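Long-range contacts in antigen MTB48, Mycobacterial protein (PDB 4WJ1), which is a secreted component of the mycobacterial ESX-1 type VII secretion system and probably takes part in DNA conjugation in the recipient strain: residues E16-E21 and F177-E182; E21-R26 and R69-I74; E171-H176 and T201-M206. All blocks are in the same frame, centred on the assembly; numbering follows the deposited sequence.

Contact 1: E16-E21 and F177-E182; sequences ERKAHE and FANPAE
Lys18 carries the tightly packed half of this contact, laying its aliphatic chain across the loop that follows Phe177. Its CG stands anti to the backbone N (chi1 -168°), and further bends along the chain curl it over the backbone of Asn179 to Ala181. CB of Lys18 meets CB of Ala181 at 3.6 Å, and CD of Lys18 comes equally near the backbone N of Ala181. Farther along, CE of Lys18 approaches the carbonyl O of Asn179 to 2.9 Å, a close contact of a carbon next to the charged amine with a backbone oxygen. The amine itself turns back to its own helix, where NZ of Lys18 forms a salt bridge of 2.8 Å with OE1 of Glu21, one turn on, met from above the carboxylate plane (80°). The carbonyl of His176 accepts a second hydrogen bond from NZ, so the ammonium group is held by its own helix and by the C-terminal end of helix 154-178. Helix 40-96, through Ile74, and helix 187-230, through Gln196, also touch this lysine.

Toward solvent the fit loosens. Glu21 and Asn179 reach tip to tip, yet OE2 of Glu21 stays 3.6 Å from ND2 of Asn179, with the carboxylate and amide planes 73° apart. Arg17 brings the edge of its guanidinium to the methylene chain of Glu182, NH2 of Arg17 lying 3.3 Å from CG of Glu182, while the opposite charges remain apart, 5.4 Å from NH2 of Arg17 to OE2 of Glu182. No hydrogen bond joins the two segments directly. The first helix of the PE region thus packs chiefly through Lys18 against the PPE hairpin turn between helices 154-178 and 187-230, which bears the WxG motif in this family; such packing typifies a PE–PPE-like helical bundle.

Contact 2: E21-R26 and R69-I74; sequences ECESTR and RIAAAI
The sulfur of Cys22 is the main bump here, and it rests in the shallow dimple where methyl groups of two isoleucines, one turn apart on helix 40-96, meet. SG of Cys22, set anti to the carbonyl carbon (chi1 -73°), comes within 3.7 Å of CG2 of Ile70 and 4.2 Å of CD1 of Ile74, both on the same side of the sulfur. The isoleucines offer different branches: Ile70 its short CG2, Ile74 the tip of its long arm.

A second, smaller bump goes the other way. The methyl group of Ala71 fits against the end of helix 12-22, where CB of Ala71 meets CB of Cys22 at 4.0 Å and CG of Glu23 at 3.7 Å. With only a methyl group at this position the backbones come close, the CA atoms of Cys22 and Ala71 being 5.5 Å apart. Glu23 packs mainly through CG; it runs extended beyond CG, and its carboxylate forms a salt bridge with Arg75.

Beyond Cys22 the chain leaves the helix in a compact turn. The carbonyl O of Glu21 accepts from two donors of Ser24, the backbone N at 3.0 Å and the hydroxyl OG at 2.7 Å, the latter bond lying in the carbonyl plane on a lone pair. Phe177 of helix 154-178 also touches Cys22, and Leu199, Cys192 and Gln196 of helix 187-230 touch the isoleucines. Cys22 set on two isoleucine methyls, with Ala71 fitted against the helix end, joins the short N-terminal helix to the long one in the PE part of the helical bundle.

Contact 3: E171-H176 and T201-M206; sequences EGHGRH and TWWADM
The indole of Trp203 is sandwiched between two ring edges. CD2 of His173 stands 3.5 Å above the centre of one face, and CZ3 of Trp202 lies over the centre of the other. The first pair, joining the antiparallel helices of the PPE hairpin, is a T-shaped (edge-to-face) stack: the imidazole turns its edge to the indole, planes at 82° and centroids of the His173 ring and the Trp203 five-membered ring 4.7 Å apart. A face of Trp202 is in turn touched by CG of Met206, a selenomethionine.

His173 gets there with CG anti to its backbone N (chi1 -172°), so the two side chains run alongside each other, pointing the same way. Phe177 meets both rings, extending the aromatic cluster, and Arg26 of the PE part packs on Trp203.

Next to the rings the backbones draw together at a glycine: CA of Gly174 touches CB of Trp203 at 3.6 Å. The segment axes come within 7.4 Å and run almost exactly antiparallel (173°). At the outer margin Glu171, whose OE2 also bonds Gln167, is linked to the facing helix by a water that donates to OE2 of Glu171 at 2.8 Å and to the carbonyl O of Ala204 at 2.5 Å.

Overall arrangement
Contacts 1 and 2 have centres about 8 Å apart, and contact 3 is centred about 14 Å from each. Helix 12-22 serves contacts 1 and 2, which share Glu21; helix 154-178 serves contacts 1 and 3. Along the chain contact 2 is nested inside the loop closed by contact 1, contact 3 follows contact 2, and contacts 1 and 3 cross. Contact 2 is thus internal to the PE part, contact 3 internal to the PPE part, and contact 1 joins the two. Contacts 2 and 3 also touch directly, through Arg26 and Trp203, consistent with PE and PPE parts of this single chain packed as one helical bundle.

Contact 1: E16-E21 and F177-E182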
loop_
_atom_site.group_PDB
_atom_site.type_symbol
_atom_site.label_atom_id
_atom_site.label_comp_id
_atom_site.label_asym_id
_atom_site.label_seq_id
_atom_site.Cartn_x
_atom_site.Cartn_y
_atom_site.Cartn_z
ATOM N N GLU A 16 12.196 -24.346 -8.621
ATOM C CA GLU A 16 10.854 -24.497 -8.053
ATOM C C GLU A 16 10.729 -23.768 -6.731
ATOM O O GLU A 16 9.816 -22.963 -6.563
ATOM C CB GLU A 16 10.486 -25.962 -7.834
ATOM C CG GLU A 16 9.389 -26.472 -8.747
ATOM C CD GLU A 16 8.212 -25.530 -8.848
ATOM O OE1 GLU A 16 7.621 -25.191 -7.805
ATOM O OE2 GLU A 16 7.880 -25.124 -9.982
ATOM N N ARG A 17 11.637 -24.055 -5.800
ATOM C CA ARG A 17 11.622 -23.404 -4.491
ATOM C C ARG A 17 11.516 -21.898 -4.663
ATOM O O ARG A 17 10.750 -21.248 -3.966
ATOM C CB ARG A 17 12.872 -23.758 -3.668
ATOM C CG ARG A 17 12.758 -25.047 -2.836
ATOM C CD ARG A 17 14.104 -25.798 -2.677
ATOM N NE ARG A 17 15.279 -24.918 -2.654
ATOM C CZ ARG A 17 16.541 -25.327 -2.818
ATOM N NH1 ARG A 17 16.815 -26.612 -3.022
ATOM N NH2 ARG A 17 17.539 -24.449 -2.776
ATOM N N LYS A 18 12.250 -21.347 -5.619
ATOM C CA LYS A 18 12.240 -19.902 -5.823
ATOM C C LYS A 18 10.948 -19.398 -6.437
ATOM O O LYS A 18 10.465 -18.325 -6.073
ATOM C CB LYS A 18 13.393 -19.463 -6.708
ATOM C CG LYS A 18 13.576 -17.968 -6.700
ATOM C CD LYS A 18 14.268 -17.528 -5.418
ATOM C CE LYS A 18 13.660 -16.266 -4.857
ATOM N NZ LYS A 18 12.735 -16.573 -3.781
ATOM N N ALA A 19 10.408 -20.143 -7.397
ATOM C CA ALA A 19 9.146 -19.744 -7.998
ATOM C C ALA A 19 8.087 -19.803 -6.901
ATOM O O ALA A 19 7.199 -18.958 -6.811
ATOM C CB ALA A 19 8.783 -20.643 -9.162
ATOM N N HIS A 20 8.220 -20.802 -6.044
ATOM C CA HIS A 20 7.285 -21.004 -4.953
ATOM C C HIS A 20 7.365 -19.836 -3.973
ATOM O O HIS A 20 6.334 -19.289 -3.604
ATOM C CB HIS A 20 7.560 -22.337 -4.258
ATOM C CG HIS A 20 6.708 -22.580 -3.063
ATOM N ND1 HIS A 20 5.368 -22.894 -3.153
ATOM C CD2 HIS A 20 6.997 -22.557 -1.737
ATOM C CE1 HIS A 20 4.868 -23.050 -1.941
ATOM N NE2 HIS A 20 5.841 -22.857 -1.066
ATOM N N GLU A 21 8.575 -19.426 -3.586
ATOM C CA GLU A 21 8.720 -18.278 -2.685
ATOM C C GLU A 21 8.102 -17.028 -3.282
ATOM O O GLU A 21 7.491 -16.238 -2.565
ATOM C CB GLU A 21 10.181 -17.980 -2.358
ATOM C CG GLU A 21 10.903 -19.024 -1.540
ATOM C CD GLU A 21 12.385 -18.690 -1.382
ATOM O OE1 GLU A 21 13.157 -18.915 -2.342
ATOM O OE2 GLU A 21 12.776 -18.188 -0.306
ATOM N N PHE A 177 11.602 -12.221 -2.047
ATOM C CA PHE A 177 12.048 -12.007 -3.410
ATOM C C PHE A 177 13.525 -11.687 -3.459
ATOM O O PHE A 177 14.160 -11.860 -4.493
ATOM C CB PHE A 177 11.244 -10.875 -4.065
ATOM C CG PHE A 177 9.780 -11.122 -4.070
ATOM C CD1 PHE A 177 9.193 -11.819 -5.099
ATOM C CD2 PHE A 177 8.985 -10.707 -3.000
ATOM C CE1 PHE A 177 7.825 -12.080 -5.084
ATOM C CE2 PHE A 177 7.628 -10.962 -2.980
ATOM C CZ PHE A 177 7.047 -11.648 -4.027
ATOM N N ALA A 178 14.077 -11.237 -2.337
ATOM C CA ALA A 178 15.406 -10.636 -2.346
ATOM C C ALA A 178 16.529 -11.604 -2.717
ATOM O O ALA A 178 17.532 -11.197 -3.279
ATOM C CB ALA A 178 15.697 -10.017 -1.003
ATOM N N ASN A 179 16.363 -12.876 -2.390
ATOM C CA ASN A 179 17.421 -13.853 -2.542
ATOM C C ASN A 179 17.311 -14.573 -3.880
ATOM O O ASN A 179 16.242 -15.022 -4.248
ATOM C CB ASN A 179 17.378 -14.862 -1.390
ATOM C CG ASN A 179 16.023 -15.595 -1.295
ATOM O OD1 ASN A 179 14.946 -14.972 -1.315
ATOM N ND2 ASN A 179 16.077 -16.923 -1.201
ATOM N N PRO A 180 18.420 -14.670 -4.620
ATOM C CA PRO A 180 18.434 -15.448 -5.858
ATOM C C PRO A 180 18.277 -16.941 -5.612
ATOM O O PRO A 180 18.772 -17.417 -4.606
ATOM C CB PRO A 180 19.832 -15.159 -6.445
ATOM C CG PRO A 180 20.265 -13.887 -5.801
ATOM C CD PRO A 180 19.650 -13.885 -4.434
ATOM N N ALA A 181 17.648 -17.662 -6.536
ATOM C CA ALA A 181 17.569 -19.118 -6.466
ATOM C C ALA A 181 18.943 -19.764 -6.305
ATOM O O ALA A 181 19.946 -19.277 -6.839
ATOM C CB ALA A 181 16.887 -19.666 -7.708
ATOM N N GLU A 182 18.973 -20.877 -5.580
ATOM C CA GLU A 182 20.206 -21.612 -5.343
ATOM C C GLU A 182 20.653 -22.384 -6.584
ATOM O O GLU A 182 19.831 -22.935 -7.317
ATOM C CB GLU A 182 20.030 -22.570 -4.163
ATOM C CG GLU A 182 19.685 -21.885 -2.833
ATOM C CD GLU A 182 20.830 -21.045 -2.259
ATOM O OE1 GLU A 182 21.998 -21.231 -2.671
ATOM O OE2 GLU A 182 20.556 -20.195 -1.385
#

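Contact 2: E21-R26 and R69-I74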
loop_
_atom_site.group_PDB
_atom_site.type_symbol
_atom_site.label_atom_id
_atom_site.label_comp_id
_atom_site.label_asym_id
_atom_site.label_seq_id
_atom_site.Cartn_x
_atom_site.Cartn_y
_atom_site.Cartn_z
ATOM N N GLU A 21 8.575 -19.426 -3.586
ATOM C CA GLU A 21 8.720 -18.278 -2.685
ATOM C C GLU A 21 8.102 -17.028 -3.282
ATOM O O GLU A 21 7.491 -16.238 -2.565
ATOM C CB GLU A 21 10.181 -17.980 -2.358
ATOM C CG GLU A 21 10.903 -19.024 -1.540
ATOM C CD GLU A 21 12.385 -18.690 -1.382
ATOM O OE1 GLU A 21 13.157 -18.915 -2.342
ATOM O OE2 GLU A 21 12.776 -18.188 -0.306
ATOM N N CYS A 22 8.279 -16.848 -4.588
ATOM C CA CYS A 22 7.706 -15.707 -5.288
ATOM C C CYS A 22 6.191 -15.667 -5.235
ATOM O O CYS A 22 5.600 -14.617 -5.458
ATOM C CB CYS A 22 8.133 -15.714 -6.748
ATOM S SG CYS A 22 9.841 -15.269 -6.947
ATOM N N GLU A 23 5.573 -16.818 -4.977
ATOM C CA GLU A 23 4.123 -16.938 -4.917
ATOM C C GLU A 23 3.601 -16.826 -3.474
ATOM O O GLU A 23 2.423 -17.059 -3.215
ATOM C CB GLU A 23 3.689 -18.274 -5.533
ATOM C CG GLU A 23 3.762 -18.291 -7.054
ATOM C CD GLU A 23 3.390 -19.638 -7.657
ATOM O OE1 GLU A 23 3.768 -20.699 -7.093
ATOM O OE2 GLU A 23 2.698 -19.620 -8.698
ATOM N N SER A 24 4.492 -16.486 -2.546
ATOM C CA SER A 24 4.143 -16.381 -1.140
ATOM C C SER A 24 2.930 -15.483 -0.947
ATOM O O SER A 24 2.872 -14.373 -1.464
ATOM C CB SER A 24 5.320 -15.842 -0.323
ATOM O OG SER A 24 6.349 -16.806 -0.209
ATOM N N THR A 25 1.951 -15.979 -0.207
ATOM C CA THR A 25 0.753 -15.207 0.044
ATOM C C THR A 25 1.066 -13.999 0.886
ATOM O O THR A 25 1.663 -14.110 1.949
ATOM C CB THR A 25 -0.300 -16.040 0.733
ATOM O OG1 THR A 25 -0.600 -17.154 -0.100
ATOM C CG2 THR A 25 -1.565 -15.223 0.928
ATOM N N ARG A 26 0.685 -12.837 0.380
ATOM C CA ARG A 26 0.789 -11.602 1.140
ATOM C C ARG A 26 -0.360 -11.567 2.151
ATOM O O ARG A 26 -1.505 -11.812 1.782
ATOM C CB ARG A 26 0.736 -10.401 0.202
ATOM C CG ARG A 26 0.820 -9.066 0.882
ATOM C CD ARG A 26 0.959 -7.979 -0.151
ATOM N NE ARG A 26 -0.122 -8.004 -1.135
ATOM C CZ ARG A 26 -1.266 -7.336 -0.988
ATOM N NH1 ARG A 26 -1.471 -6.612 0.106
ATOM N NH2 ARG A 26 -2.206 -7.390 -1.922
ATOM N N ARG A 69 4.311 -13.305 -11.799
ATOM C CA ARG A 69 4.930 -13.269 -13.116
ATOM C C ARG A 69 6.382 -13.731 -13.041
ATOM O O ARG A 69 6.837 -14.494 -13.892
ATOM C CB ARG A 69 4.838 -11.871 -13.727
ATOM C CG ARG A 69 3.411 -11.426 -13.969
ATOM C CD ARG A 69 3.331 -10.119 -14.730
ATOM N NE ARG A 69 3.851 -10.287 -16.077
ATOM C CZ ARG A 69 5.021 -9.815 -16.493
ATOM N NH1 ARG A 69 5.793 -9.122 -15.665
ATOM N NH2 ARG A 69 5.410 -10.026 -17.742
ATOM N N ILE A 70 7.094 -13.289 -12.009
ATOM C CA ILE A 70 8.454 -13.748 -11.788
ATOM C C ILE A 70 8.457 -15.255 -11.580
ATOM O O ILE A 70 9.303 -15.954 -12.130
ATOM C CB ILE A 70 9.109 -13.057 -10.586
ATOM C CG1 ILE A 70 9.246 -11.559 -10.861
ATOM C CG2 ILE A 70 10.467 -13.687 -10.271
ATOM C CD1 ILE A 70 10.082 -10.842 -9.837
ATOM N N ALA A 71 7.493 -15.757 -10.817
ATOM C CA ALA A 71 7.383 -17.202 -10.596
ATOM C C ALA A 71 7.219 -17.924 -11.919
ATOM O O ALA A 71 7.841 -18.946 -12.163
ATOM C CB ALA A 71 6.210 -17.534 -9.682
ATOM N N ALA A 72 6.361 -17.383 -12.770
ATOM C CA ALA A 72 6.044 -18.031 -14.020
ATOM C C ALA A 72 7.259 -17.994 -14.945
ATOM O O ALA A 72 7.534 -18.955 -15.661
ATOM C CB ALA A 72 4.843 -17.366 -14.669
ATOM N N ALA A 73 7.984 -16.885 -14.905
ATOM C CA ALA A 73 9.179 -16.714 -15.715
ATOM C C ALA A 73 10.226 -17.728 -15.284
ATOM O O ALA A 73 10.878 -18.354 -16.115
ATOM C CB ALA A 73 9.704 -15.310 -15.587
ATOM N N ILE A 74 10.354 -17.903 -13.973
ATOM C CA ILE A 74 11.284 -18.876 -13.421
ATOM C C ILE A 74 10.892 -20.273 -13.877
ATOM O O ILE A 74 11.736 -21.047 -14.318
ATOM C CB ILE A 74 11.328 -18.793 -11.888
ATOM C CG1 ILE A 74 12.155 -17.581 -11.460
ATOM C CG2 ILE A 74 11.930 -20.027 -11.291
ATOM C CD1 ILE A 74 11.955 -17.192 -9.992
#

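Contact 3: E171-H176 and T201-M206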
loop_
_atom_site.group_PDB
_atom_site.type_symbol
_atom_site.label_atom_id
_atom_site.label_comp_id
_atom_site.label_asym_id
_atom_site.label_seq_id
_atom_site.Cartn_x
_atom_site.Cartn_y
_atom_site.Cartn_z
ATOM N N GLU A 171 7.598 -5.004 4.252
ATOM C CA GLU A 171 9.051 -5.152 4.275
ATOM C C GLU A 171 9.421 -6.623 4.369
ATOM O O GLU A 171 10.311 -7.104 3.664
ATOM C CB GLU A 171 9.646 -4.388 5.449
ATOM C CG GLU A 171 9.441 -2.900 5.350
ATOM C CD GLU A 171 9.929 -2.184 6.571
ATOM O OE1 GLU A 171 10.064 -2.849 7.624
ATOM O OE2 GLU A 171 10.183 -0.963 6.473
ATOM N N GLY A 172 8.720 -7.341 5.241
ATOM C CA GLY A 172 8.923 -8.771 5.379
ATOM C C GLY A 172 8.591 -9.484 4.085
ATOM O O GLY A 172 9.311 -10.380 3.635
ATOM N N HIS A 173 7.491 -9.068 3.475
ATOM C CA HIS A 173 7.036 -9.702 2.262
ATOM C C HIS A 173 8.071 -9.535 1.149
ATOM O O HIS A 173 8.248 -10.425 0.337
ATOM C CB HIS A 173 5.692 -9.122 1.830
ATOM C CG HIS A 173 5.061 -9.859 0.684
ATOM N ND1 HIS A 173 4.697 -11.186 0.770
ATOM C CD2 HIS A 173 4.749 -9.453 -0.562
ATOM C CE1 HIS A 173 4.170 -11.562 -0.385
ATOM N NE2 HIS A 173 4.190 -10.541 -1.210
ATOM N N GLY A 174 8.745 -8.388 1.124
ATOM C CA GLY A 174 9.767 -8.120 0.129
ATOM C C GLY A 174 10.883 -9.144 0.178
ATOM O O GLY A 174 11.460 -9.481 -0.844
ATOM N N ARG A 175 11.169 -9.664 1.368
ATOM C CA ARG A 175 12.320 -10.544 1.541
ATOM C C ARG A 175 12.120 -11.897 0.874
ATOM O O ARG A 175 13.083 -12.625 0.669
ATOM C CB ARG A 175 12.632 -10.729 3.029
ATOM C CG ARG A 175 12.997 -9.426 3.729
ATOM C CD ARG A 175 13.373 -9.626 5.191
ATOM N NE ARG A 175 13.494 -8.339 5.876
ATOM C CZ ARG A 175 12.621 -7.864 6.765
ATOM N NH1 ARG A 175 11.555 -8.565 7.110
ATOM N NH2 ARG A 175 12.816 -6.681 7.329
ATOM N N HIS A 176 10.878 -12.236 0.522
ATOM C CA HIS A 176 10.629 -13.481 -0.216
ATOM C C HIS A 176 11.278 -13.429 -1.594
ATOM O O HIS A 176 11.474 -14.461 -2.232
ATOM C CB HIS A 176 9.125 -13.755 -0.374
ATOM C CG HIS A 176 8.431 -14.112 0.911
ATOM N ND1 HIS A 176 8.631 -15.312 1.559
ATOM C CD2 HIS A 176 7.538 -13.424 1.660
ATOM C CE1 HIS A 176 7.899 -15.346 2.659
ATOM N NE2 HIS A 176 7.230 -14.213 2.748
ATOM N N THR A 201 12.701 -4.645 -3.515
ATOM C CA THR A 201 12.940 -3.293 -3.056
ATOM C C THR A 201 11.657 -2.483 -3.089
ATOM O O THR A 201 11.439 -1.602 -2.263
ATOM C CB THR A 201 14.029 -2.642 -3.907
ATOM O OG1 THR A 201 15.287 -3.100 -3.420
ATOM C CG2 THR A 201 14.011 -1.132 -3.817
ATOM N N TRP A 202 10.797 -2.803 -4.047
ATOM C CA TRP A 202 9.573 -2.057 -4.221
ATOM C C TRP A 202 8.601 -2.362 -3.073
ATOM O O TRP A 202 7.923 -1.478 -2.569
ATOM C CB TRP A 202 8.956 -2.390 -5.567
ATOM C CG TRP A 202 7.614 -1.804 -5.794
ATOM C CD1 TRP A 202 7.331 -0.582 -6.315
ATOM C CD2 TRP A 202 6.357 -2.432 -5.533
ATOM N NE1 TRP A 202 5.967 -0.400 -6.389
ATOM C CE2 TRP A 202 5.347 -1.525 -5.911
ATOM C CE3 TRP A 202 5.986 -3.674 -5.009
ATOM C CZ2 TRP A 202 3.993 -1.821 -5.795
ATOM C CZ3 TRP A 202 4.637 -3.970 -4.890
ATOM C CH2 TRP A 202 3.656 -3.045 -5.286
ATOM N N TRP A 203 8.556 -3.619 -2.665
ATOM C CA TRP A 203 7.730 -4.008 -1.542
ATOM C C TRP A 203 8.143 -3.235 -0.296
ATOM O O TRP A 203 7.292 -2.755 0.442
ATOM C CB TRP A 203 7.816 -5.508 -1.309
ATOM C CG TRP A 203 6.839 -6.272 -2.132
ATOM C CD1 TRP A 203 7.119 -7.270 -3.005
ATOM C CD2 TRP A 203 5.409 -6.111 -2.152
ATOM N NE1 TRP A 203 5.963 -7.746 -3.579
ATOM C CE2 TRP A 203 4.897 -7.052 -3.070
ATOM C CE3 TRP A 203 4.510 -5.270 -1.476
ATOM C CZ2 TRP A 203 3.532 -7.174 -3.339
ATOM C CZ3 TRP A 203 3.155 -5.383 -1.756
ATOM C CH2 TRP A 203 2.678 -6.331 -2.670
ATOM N N ALA A 204 9.443 -3.090 -0.081
ATOM C CA ALA A 204 9.928 -2.299 1.033
ATOM C C ALA A 204 9.483 -0.845 0.898
ATOM O O ALA A 204 9.149 -0.206 1.892
ATOM C CB ALA A 204 11.409 -2.378 1.124
ATOM N N ASP A 205 9.472 -0.323 -0.323
ATOM C CA ASP A 205 8.953 1.030 -0.550
ATOM C C ASP A 205 7.463 1.080 -0.233
ATOM O O ASP A 205 6.975 2.043 0.351
ATOM C CB ASP A 205 9.199 1.492 -1.993
ATOM C CG ASP A 205 10.681 1.546 -2.341
ATOM O OD1 ASP A 205 11.504 1.511 -1.400
ATOM O OD2 ASP A 205 11.029 1.626 -3.547
HETATM N N MSE A 206 6.742 0.031 -0.613
HETATM C CA MSE A 206 5.332 -0.044 -0.322
HETATM C C MSE A 206 5.109 -0.040 1.200
HETATM O O MSE A 206 4.170 0.583 1.694
HETATM C CB MSE A 206 4.724 -1.282 -0.974
HETATM C CG MSE A 206 4.550 -1.131 -2.471
HETATM SE SE MSE A 206 3.729 0.573 -2.993
HETATM C CE MSE A 206 5.341 1.493 -3.599
HETATM O O HOH W 1 10.598 0.208 3.945
#